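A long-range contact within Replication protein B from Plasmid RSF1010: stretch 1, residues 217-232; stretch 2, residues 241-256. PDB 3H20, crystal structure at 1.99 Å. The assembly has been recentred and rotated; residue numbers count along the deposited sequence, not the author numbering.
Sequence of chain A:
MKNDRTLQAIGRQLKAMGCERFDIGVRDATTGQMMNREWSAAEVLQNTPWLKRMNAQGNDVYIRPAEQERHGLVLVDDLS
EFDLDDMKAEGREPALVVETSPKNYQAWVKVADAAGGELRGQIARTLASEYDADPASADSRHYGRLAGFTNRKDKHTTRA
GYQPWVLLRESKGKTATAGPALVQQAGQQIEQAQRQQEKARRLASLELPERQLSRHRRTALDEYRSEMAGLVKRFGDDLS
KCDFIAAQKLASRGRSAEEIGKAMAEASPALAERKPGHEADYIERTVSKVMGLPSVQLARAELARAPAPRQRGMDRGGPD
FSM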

ATOM      1  N   ARG A 217      15.628   0.634 -18.451  1.00 54.42           N
ATOM      2  CA  ARG A 217      16.871   1.330 -18.781  1.00 54.22           C
ATOM      3  C   ARG A 217      17.932   0.386 -19.351  1.00 54.02           C
ATOM      4  O   ARG A 217      18.926   0.840 -19.934  1.00 54.39           O
ATOM      5  CB  ARG A 217      17.427   2.058 -17.555  1.00 54.39           C
ATOM      6  N   ARG A 218      17.716  -0.918 -19.172  1.00 53.32           N
ATOM      7  CA  ARG A 218      18.641  -1.947 -19.646  1.00 52.29           C
ATOM      8  C   ARG A 218      18.275  -2.421 -21.052  1.00 51.55           C
ATOM      9  O   ARG A 218      17.244  -3.073 -21.254  1.00 51.53           O
ATOM     10  CB  ARG A 218      18.676  -3.130 -18.674  1.00 52.48           C
ATOM     11  N   THR A 219      19.130  -2.080 -22.015  1.00 50.26           N
ATOM     12  CA  THR A 219      18.936  -2.464 -23.414  1.00 49.09           C
ATOM     13  C   THR A 219      19.663  -3.776 -23.733  1.00 48.04           C
ATOM     14  O   THR A 219      20.253  -4.390 -22.841  1.00 47.88           O
ATOM     15  CB  THR A 219      19.393  -1.338 -24.381  1.00 49.24           C
ATOM     16  OG1 THR A 219      19.007  -1.670 -25.720  1.00 49.66           O
ATOM     17  CG2 THR A 219      20.907  -1.135 -24.322  1.00 49.19           C
ATOM     18  N   ALA A 220      19.616  -4.197 -25.000  1.00 46.72           N
ATOM     19  CA  ALA A 220      20.295  -5.417 -25.458  1.00 45.61           C
ATOM     20  C   ALA A 220      21.790  -5.400 -25.151  1.00 44.68           C
ATOM     21  O   ALA A 220      22.354  -6.412 -24.729  1.00 44.51           O
ATOM     22  CB  ALA A 220      20.061  -5.633 -26.950  1.00 45.69           C
ATOM     23  N   LEU A 221      22.415  -4.244 -25.364  1.00 43.66           N
ATOM     24  CA  LEU A 221      23.830  -4.031 -25.070  1.00 42.57           C
ATOM     25  C   LEU A 221      24.141  -4.245 -23.585  1.00 41.89           C
ATOM     26  O   LEU A 221      25.049  -5.004 -23.240  1.00 41.60           O
ATOM     27  CB  LEU A 221      24.255  -2.626 -25.522  1.00 42.63           C
ATOM     28  CG  LEU A 221      25.723  -2.202 -25.421  1.00 42.59           C
ATOM     29  CD1 LEU A 221      26.610  -3.034 -26.340  1.00 42.39           C
ATOM     30  CD2 LEU A 221      25.865  -0.715 -25.734  1.00 42.38           C
ATOM     31  N   ASP A 222      23.370  -3.586 -22.718  1.00 41.15           N
ATOM     32  CA  ASP A 222      23.519  -3.723 -21.264  1.00 40.36           C
ATOM     33  C   ASP A 222      23.313  -5.172 -20.833  1.00 39.74           C
ATOM     34  O   ASP A 222      24.009  -5.676 -19.949  1.00 39.50           O
ATOM     35  CB  ASP A 222      22.522  -2.824 -20.524  1.00 40.32           C
ATOM     36  CG  ASP A 222      22.600  -1.364 -20.951  1.00 40.40           C
ATOM     37  OD1 ASP A 222      23.713  -0.860 -21.237  1.00 40.47           O
ATOM     38  OD2 ASP A 222      21.532  -0.715 -20.982  1.00 39.72           O
ATOM     39  N   GLU A 223      22.346  -5.820 -21.479  1.00 39.11           N
ATOM     40  CA  GLU A 223      21.992  -7.216 -21.247  1.00 38.86           C
ATOM     41  C   GLU A 223      23.150  -8.147 -21.622  1.00 38.17           C
ATOM     42  O   GLU A 223      23.492  -9.066 -20.873  1.00 37.87           O
ATOM     43  CB  GLU A 223      20.759  -7.551 -22.090  1.00 38.95           C
ATOM     44  CG  GLU A 223      19.900  -8.687 -21.582  1.00 39.72           C
ATOM     45  CD  GLU A 223      18.598  -8.816 -22.356  1.00 39.60           C
ATOM     46  OE1 GLU A 223      17.991  -7.767 -22.672  1.00 40.77           O
ATOM     47  OE2 GLU A 223      18.177  -9.964 -22.634  1.00 40.34           O
ATOM     48  N   TYR A 224      23.744  -7.889 -22.784  1.00 37.47           N
ATOM     49  CA  TYR A 224      24.902  -8.641 -23.265  1.00 36.92           C
ATOM     50  C   TYR A 224      26.105  -8.499 -22.324  1.00 36.97           C
ATOM     51  O   TYR A 224      26.702  -9.497 -21.921  1.00 36.62           O
ATOM     52  CB  TYR A 224      25.257  -8.212 -24.695  1.00 36.51           C
ATOM     53  CG  TYR A 224      26.585  -8.733 -25.197  1.00 35.95           C
ATOM     54  CD1 TYR A 224      26.706 -10.025 -25.720  1.00 36.28           C
ATOM     55  CD2 TYR A 224      27.721  -7.925 -25.164  1.00 35.75           C
ATOM     56  CE1 TYR A 224      27.934 -10.501 -26.181  1.00 34.80           C
ATOM     57  CE2 TYR A 224      28.943  -8.389 -25.616  1.00 35.71           C
ATOM     58  CZ  TYR A 224      29.043  -9.672 -26.120  1.00 35.52           C
ATOM     59  OH  TYR A 224      30.263 -10.115 -26.562  1.00 35.85           O
ATOM     60  N   ARG A 225      26.435  -7.257 -21.965  1.00 37.27           N
ATOM     61  CA  ARG A 225      27.564  -6.968 -21.079  1.00 37.66           C
ATOM     62  C   ARG A 225      27.401  -7.613 -19.701  1.00 37.84           C
ATOM     63  O   ARG A 225      28.374  -8.103 -19.119  1.00 37.89           O
ATOM     64  CB  ARG A 225      27.770  -5.456 -20.950  1.00 37.82           C
ATOM     65  CG  ARG A 225      28.163  -4.774 -22.258  1.00 38.73           C
ATOM     66  CD  ARG A 225      27.845  -3.286 -22.236  1.00 40.92           C
ATOM     67  NE  ARG A 225      28.836  -2.518 -21.485  1.00 41.96           N
ATOM     68  CZ  ARG A 225      29.925  -1.965 -22.017  1.00 43.23           C
ATOM     69  NH1 ARG A 225      30.184  -2.084 -23.315  1.00 43.72           N
ATOM     70  NH2 ARG A 225      30.763  -1.290 -21.244  1.00 43.35           N
ATOM     71  N   SER A 226      26.170  -7.616 -19.193  1.00 38.02           N
ATOM     72  CA  SER A 226      25.846  -8.244 -17.910  1.00 38.12           C
ATOM     73  C   SER A 226      26.165  -9.742 -17.911  1.00 38.03           C
ATOM     74  O   SER A 226      26.837 -10.236 -17.002  1.00 37.83           O
ATOM     75  CB  SER A 226      24.373  -8.014 -17.561  1.00 38.30           C
ATOM     76  OG  SER A 226      24.145  -8.202 -16.176  1.00 38.66           O
ATOM     77  N   GLU A 227      25.695 -10.451 -18.937  1.00 38.07           N
ATOM     78  CA  GLU A 227      25.971 -11.883 -19.087  1.00 38.16           C
ATOM     79  C   GLU A 227      27.472 -12.155 -19.239  1.00 37.64           C
ATOM     80  O   GLU A 227      28.010 -13.061 -18.595  1.00 37.48           O
ATOM     81  CB  GLU A 227      25.203 -12.478 -20.279  1.00 38.57           C
ATOM     82  CG  GLU A 227      23.669 -12.415 -20.180  1.00 40.86           C
ATOM     83  CD  GLU A 227      23.099 -13.146 -18.967  1.00 43.53           C
ATOM     84  OE1 GLU A 227      23.617 -14.225 -18.605  1.00 44.91           O
ATOM     85  OE2 GLU A 227      22.121 -12.640 -18.371  1.00 45.03           O
ATOM     86  N   MET A 228      28.140 -11.364 -20.079  1.00 36.96           N
ATOM     87  CA  MET A 228      29.571 -11.536 -20.349  1.00 36.57           C
ATOM     88  C   MET A 228      30.446 -11.401 -19.099  1.00 36.76           C
ATOM     89  O   MET A 228      31.377 -12.186 -18.909  1.00 36.75           O
ATOM     90  CB  MET A 228      30.047 -10.561 -21.436  1.00 36.41           C
ATOM     91  CG  MET A 228      29.513 -10.860 -22.835  1.00 35.09           C
ATOM     92  SD  MET A 228      30.107 -12.417 -23.531  1.00 34.31           S
ATOM     93  CE  MET A 228      31.791 -11.941 -23.970  1.00 33.11           C
ATOM     94  N   ALA A 229      30.135 -10.418 -18.253  1.00 36.68           N
ATOM     95  CA  ALA A 229      30.913 -10.148 -17.041  1.00 36.95           C
ATOM     96  C   ALA A 229      31.064 -11.375 -16.134  1.00 37.04           C
ATOM     97  O   ALA A 229      32.082 -11.530 -15.456  1.00 37.16           O
ATOM     98  CB  ALA A 229      30.307  -8.980 -16.267  1.00 36.98           C
ATOM     99  N   GLY A 230      30.049 -12.236 -16.129  1.00 36.95           N
ATOM    100  CA  GLY A 230      30.098 -13.494 -15.390  1.00 36.87           C
ATOM    101  C   GLY A 230      30.661 -14.655 -16.197  1.00 36.90           C
ATOM    102  O   GLY A 230      31.274 -15.565 -15.635  1.00 37.04           O
ATOM    103  N   LEU A 231      30.457 -14.627 -17.513  1.00 36.57           N
ATOM    104  CA  LEU A 231      30.891 -15.726 -18.377  1.00 36.52           C
ATOM    105  C   LEU A 231      32.407 -15.790 -18.543  1.00 36.62           C
ATOM    106  O   LEU A 231      32.986 -16.880 -18.546  1.00 36.48           O
ATOM    107  CB  LEU A 231      30.197 -15.669 -19.743  1.00 36.36           C
ATOM    108  CG  LEU A 231      28.757 -16.192 -19.838  1.00 36.24           C
ATOM    109  CD1 LEU A 231      28.085 -15.724 -21.127  1.00 35.30           C
ATOM    110  CD2 LEU A 231      28.703 -17.717 -19.737  1.00 35.81           C
ATOM    111  N   VAL A 232      33.039 -14.621 -18.662  1.00 36.80           N
ATOM    112  CA  VAL A 232      34.486 -14.521 -18.908  1.00 37.20           C
ATOM    113  C   VAL A 232      35.330 -14.935 -17.696  1.00 37.47           C
ATOM    114  O   VAL A 232      36.522 -15.215 -17.827  1.00 37.51           O
ATOM    115  CB  VAL A 232      34.917 -13.104 -19.407  1.00 37.24           C
ATOM    116  CG1 VAL A 232      34.144 -12.707 -20.660  1.00 37.02           C
ATOM    117  CG2 VAL A 232      34.760 -12.048 -18.307  1.00 37.04           C
ATOM    118  N   LYS A 241      32.983 -18.746 -27.161  1.00 33.76           N
ATOM    119  CA  LYS A 241      32.008 -19.524 -26.398  1.00 33.71           C
ATOM    120  C   LYS A 241      31.198 -18.608 -25.479  1.00 33.38           C
ATOM    121  O   LYS A 241      29.984 -18.762 -25.369  1.00 33.49           O
ATOM    122  CB  LYS A 241      32.705 -20.625 -25.594  1.00 33.61           C
ATOM    123  CG  LYS A 241      31.775 -21.474 -24.730  1.00 34.35           C
ATOM    124  CD  LYS A 241      32.567 -22.451 -23.868  1.00 33.98           C
ATOM    125  CE  LYS A 241      31.650 -23.270 -22.968  1.00 34.14           C
ATOM    126  NZ  LYS A 241      30.831 -24.276 -23.713  1.00 34.11           N
ATOM    127  N   CYS A 242      31.877 -17.660 -24.831  1.00 33.19           N
ATOM    128  CA  CYS A 242      31.213 -16.629 -24.032  1.00 32.86           C
ATOM    129  C   CYS A 242      30.153 -15.909 -24.865  1.00 32.93           C
ATOM    130  O   CYS A 242      29.006 -15.766 -24.424  1.00 32.69           O
ATOM    131  CB  CYS A 242      32.222 -15.609 -23.486  1.00 32.76           C
ATOM    132  SG  CYS A 242      33.327 -16.216 -22.193  1.00 31.79           S
ATOM    133  N   ASP A 243      30.541 -15.461 -26.063  1.00 32.48           N
ATOM    134  CA  ASP A 243      29.606 -14.833 -26.999  1.00 32.59           C
ATOM    135  C   ASP A 243      28.411 -15.747 -27.272  1.00 32.82           C
ATOM    136  O   ASP A 243      27.265 -15.304 -27.236  1.00 32.84           O
ATOM    137  CB  ASP A 243      30.284 -14.519 -28.337  1.00 32.16           C
ATOM    138  CG  ASP A 243      31.049 -13.192 -28.338  1.00 32.18           C
ATOM    139  OD1 ASP A 243      31.008 -12.431 -27.349  1.00 30.87           O
ATOM    140  OD2 ASP A 243      31.700 -12.913 -29.364  1.00 32.17           O
ATOM    141  N   PHE A 244      28.693 -17.016 -27.563  1.00 33.04           N
ATOM    142  CA  PHE A 244      27.656 -17.984 -27.903  1.00 33.28           C
ATOM    143  C   PHE A 244      26.624 -18.111 -26.771  1.00 33.01           C
ATOM    144  O   PHE A 244      25.418 -18.090 -27.019  1.00 32.77           O
ATOM    145  CB  PHE A 244      28.281 -19.346 -28.220  1.00 33.91           C
ATOM    146  CG  PHE A 244      27.276 -20.406 -28.566  1.00 35.52           C
ATOM    147  CD1 PHE A 244      26.852 -20.577 -29.877  1.00 37.70           C
ATOM    148  CD2 PHE A 244      26.742 -21.229 -27.579  1.00 38.03           C
ATOM    149  CE1 PHE A 244      25.915 -21.559 -30.202  1.00 39.07           C
ATOM    150  CE2 PHE A 244      25.799 -22.203 -27.892  1.00 38.74           C
ATOM    151  CZ  PHE A 244      25.391 -22.369 -29.207  1.00 38.23           C
ATOM    152  N   ILE A 245      27.105 -18.258 -25.539  1.00 32.53           N
ATOM    153  CA  ILE A 245      26.211 -18.413 -24.386  1.00 32.53           C
ATOM    154  C   ILE A 245      25.408 -17.134 -24.103  1.00 32.62           C
ATOM    155  O   ILE A 245      24.213 -17.203 -23.797  1.00 33.10           O
ATOM    156  CB  ILE A 245      26.968 -18.895 -23.113  1.00 32.38           C
ATOM    157  CG1 ILE A 245      27.615 -20.266 -23.358  1.00 32.02           C
ATOM    158  CG2 ILE A 245      26.021 -18.957 -21.920  1.00 32.46           C
ATOM    159  CD1 ILE A 245      28.472 -20.784 -22.218  1.00 32.09           C
ATOM    160  N   ALA A 246      26.058 -15.976 -24.198  1.00 32.25           N
ATOM    161  CA  ALA A 246      25.363 -14.696 -24.035  1.00 32.64           C
ATOM    162  C   ALA A 246      24.291 -14.516 -25.123  1.00 32.57           C
ATOM    163  O   ALA A 246      23.144 -14.164 -24.824  1.00 32.53           O
ATOM    164  CB  ALA A 246      26.362 -13.525 -24.040  1.00 32.42           C
ATOM    165  N   ALA A 247      24.653 -14.795 -26.372  1.00 32.65           N
ATOM    166  CA  ALA A 247      23.702 -14.722 -27.490  1.00 33.12           C
ATOM    167  C   ALA A 247      22.517 -15.664 -27.286  1.00 33.58           C
ATOM    168  O   ALA A 247      21.374 -15.300 -27.567  1.00 33.89           O
ATOM    169  CB  ALA A 247      24.398 -15.016 -28.822  1.00 32.94           C
ATOM    170  N   GLN A 248      22.790 -16.872 -26.798  1.00 34.05           N
ATOM    171  CA  GLN A 248      21.721 -17.839 -26.525  1.00 34.80           C
ATOM    172  C   GLN A 248      20.749 -17.307 -25.460  1.00 34.96           C
ATOM    173  O   GLN A 248      19.534 -17.493 -25.578  1.00 35.05           O
ATOM    174  CB  GLN A 248      22.297 -19.195 -26.108  1.00 35.14           C
ATOM    175  CG  GLN A 248      21.221 -20.252 -25.883  1.00 36.70           C
ATOM    176  CD  GLN A 248      21.683 -21.430 -25.061  1.00 39.62           C
ATOM    177  OE1 GLN A 248      22.826 -21.478 -24.612  1.00 40.49           O
ATOM    178  NE2 GLN A 248      20.771 -22.391 -24.838  1.00 39.36           N
ATOM    179  N   LYS A 249      21.289 -16.646 -24.435  1.00 34.80           N
ATOM    180  CA  LYS A 249      20.472 -16.086 -23.354  1.00 35.38           C
ATOM    181  C   LYS A 249      19.605 -14.926 -23.840  1.00 34.91           C
ATOM    182  O   LYS A 249      18.398 -14.916 -23.602  1.00 34.37           O
ATOM    183  CB  LYS A 249      21.344 -15.663 -22.169  1.00 35.56           C
ATOM    184  CG  LYS A 249      21.687 -16.805 -21.224  1.00 38.13           C
ATOM    185  CD  LYS A 249      23.011 -16.562 -20.518  1.00 40.35           C
ATOM    186  CE  LYS A 249      23.162 -17.421 -19.262  1.00 42.19           C
ATOM    187  NZ  LYS A 249      23.120 -18.887 -19.546  1.00 43.50           N
ATOM    188  N   LEU A 250      20.225 -13.971 -24.535  1.00 34.54           N
ATOM    189  CA  LEU A 250      19.514 -12.858 -25.172  1.00 34.47           C
ATOM    190  C   LEU A 250      18.436 -13.309 -26.168  1.00 34.22           C
ATOM    191  O   LEU A 250      17.325 -12.776 -26.158  1.00 34.17           O
ATOM    192  CB  LEU A 250      20.504 -11.902 -25.855  1.00 34.58           C
ATOM    193  CG  LEU A 250      21.021 -10.698 -25.054  1.00 35.09           C
ATOM    194  CD1 LEU A 250      21.774 -11.124 -23.795  1.00 35.34           C
ATOM    195  CD2 LEU A 250      21.904  -9.798 -25.939  1.00 34.71           C
ATOM    196  N   ALA A 251      18.755 -14.290 -27.012  1.00 34.31           N
ATOM    197  CA  ALA A 251      17.790 -14.812 -27.996  1.00 34.38           C
ATOM    198  C   ALA A 251      16.625 -15.556 -27.334  1.00 34.82           C
ATOM    199  O   ALA A 251      15.481 -15.446 -27.780  1.00 35.04           O
ATOM    200  CB  ALA A 251      18.477 -15.708 -29.009  1.00 34.65           C
ATOM    201  N   SER A 252      16.923 -16.306 -26.273  1.00 34.99           N
ATOM    202  CA  SER A 252      15.897 -17.008 -25.498  1.00 35.45           C
ATOM    203  C   SER A 252      14.933 -16.043 -24.807  1.00 36.18           C
ATOM    204  O   SER A 252      13.780 -16.398 -24.529  1.00 35.77           O
ATOM    205  CB  SER A 252      16.545 -17.919 -24.459  1.00 35.34           C
ATOM    206  OG  SER A 252      17.074 -19.084 -25.072  1.00 35.92           O
ATOM    207  N   ARG A 253      15.414 -14.833 -24.523  1.00 36.65           N
ATOM    208  CA  ARG A 253      14.609 -13.802 -23.863  1.00 38.06           C
ATOM    209  C   ARG A 253      13.946 -12.852 -24.875  1.00 37.81           C
ATOM    210  O   ARG A 253      13.331 -11.852 -24.494  1.00 37.69           O
ATOM    211  CB  ARG A 253      15.447 -13.052 -22.815  1.00 38.03           C
ATOM    212  CG  ARG A 253      15.814 -13.933 -21.616  1.00 39.79           C
ATOM    213  CD  ARG A 253      17.000 -13.410 -20.797  1.00 40.49           C
ATOM    214  NE  ARG A 253      17.588 -14.488 -19.992  1.00 45.59           N
ATOM    215  CZ  ARG A 253      18.683 -14.386 -19.233  1.00 46.52           C
ATOM    216  NH1 ARG A 253      19.351 -13.240 -19.142  1.00 46.44           N
ATOM    217  NH2 ARG A 253      19.111 -15.445 -18.554  1.00 46.96           N
ATOM    218  N   GLY A 254      14.064 -13.188 -26.162  1.00 37.83           N
ATOM    219  CA  GLY A 254      13.316 -12.511 -27.223  1.00 38.17           C
ATOM    220  C   GLY A 254      14.050 -11.446 -28.022  1.00 38.40           C
ATOM    221  O   GLY A 254      13.450 -10.792 -28.884  1.00 38.53           O
ATOM    222  N   ARG A 255      15.337 -11.260 -27.743  1.00 38.71           N
ATOM    223  CA  ARG A 255      16.126 -10.257 -28.458  1.00 38.86           C
ATOM    224  C   ARG A 255      16.310 -10.666 -29.910  1.00 38.97           C
ATOM    225  O   ARG A 255      16.454 -11.851 -30.221  1.00 38.77           O
ATOM    226  CB  ARG A 255      17.491 -10.025 -27.797  1.00 39.00           C
ATOM    227  CG  ARG A 255      17.438  -9.374 -26.416  1.00 39.11           C
ATOM    228  CD  ARG A 255      16.859  -7.977 -26.470  1.00 38.93           C
ATOM    229  NE  ARG A 255      16.930  -7.304 -25.175  1.00 39.47           N
ATOM    230  CZ  ARG A 255      16.475  -6.077 -24.934  1.00 39.17           C
ATOM    231  NH1 ARG A 255      15.902  -5.362 -25.898  1.00 38.83           N
ATOM    232  NH2 ARG A 255      16.590  -5.563 -23.719  1.00 39.42           N
ATOM    233  N   SER A 256      16.297  -9.668 -30.786  1.00 39.11           N
ATOM    234  CA  SER A 256      16.411  -9.866 -32.225  1.00 39.48           C
ATOM    235  C   SER A 256      17.808 -10.312 -32.633  1.00 39.60           C
ATOM    236  O   SER A 256      18.779 -10.065 -31.923  1.00 39.93           O
ATOM    237  CB  SER A 256      16.043  -8.565 -32.948  1.00 39.50           C
ATOM    238  OG  SER A 256      16.675  -8.467 -34.212  1.00 39.81           O
TER
HETATM  239  O   HOH W   1      22.049 -15.409 -16.719  1.00 66.57           O

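Residues 220-232 and 241-252 form two helices that pack side against side, their axes 9.3 Å apart at closest approach and their N-to-C directions 136° apart, so they run roughly antiparallel but clearly splayed. The register follows from the nearest CA pairs: Leu-231 CA and Cys-242 CA at 5.7 Å, Glu-227 CA and Ala-246 CA also at 5.7 Å, and Ala-220 CA and Arg-255 CA at 7.1 Å. The backbones are thus closest along the part holding Cys-242 and Ala-246, and the gap is wider at Ala-220 and Arg-255. Together the two surfaces bury 808 Å².

Two knobs from stretch 2 define the fit. The methyl of Ala-246 drops into a hollow walled by Tyr-224, Glu-227, Met-228 and Leu-231; its CB lies 3.9 Å from Tyr-224 CD1, 3.9 Å from Met-228 SD, 4.0 Å from Leu-231 CD1 and 4.1 Å from Glu-227 CB. These four distances are nearly equal, so the methyl is evenly seated in its hollow. One turn on, the larger Leu-250 fills the hollow among Ala-220, Glu-223, Tyr-224 and Glu-227. Its CD2 reaches 3.6 Å from Ala-220 O and 3.9 Å from Tyr-224 CB, while its CD1 lies 3.8 Å from Glu-223 CG, so the glutamate contributes an aliphatic wall here.

At the other end, Leu-231 points toward stretch 2 and lies against it: Leu-231 CD2 sits 3.7 Å from Ile-245 CG2, Leu-231 CD1 sits 3.9 Å from Ile-245 CG2, and Leu-231 CD1 also comes within 3.4 Å of Cys-242 O. Cys-242 in turn places SG 4.0 Å from Leu-231 CB and 3.9 Å from Val-232 CG1. Met-228, with all three chi angles in m, brings its end nearer than its CA-to-CB direction suggests, and CE lies 3.7 Å from Cys-242 CB.

Polar groups flank this packing. Tyr-224 OH donates to Asp-243 OD1 at 2.6 Å, and the carboxylate oxygen lies near the ring plane, at its edge. Glu-223 OE1 accepts from both NE and NH2 of Arg-255, each 2.8 Å away, in a salt bridge; one face of that guanidinium covers the start of the first helix, with NH2 3.6 Å from Ala-220 N. Glu-227 forms a second salt bridge, accepting at OE2 from Arg-253 NH1 at 2.9 Å. Water 1 donates to Glu-227 OE1 at 2.7 Å and accepts a weak bond from Arg-253 NH2 at 3.5 Å, adding a solvent link to this pair. Both glutamates therefore combine hydrocarbon packing against Leu-250 with charge pairing at their tips.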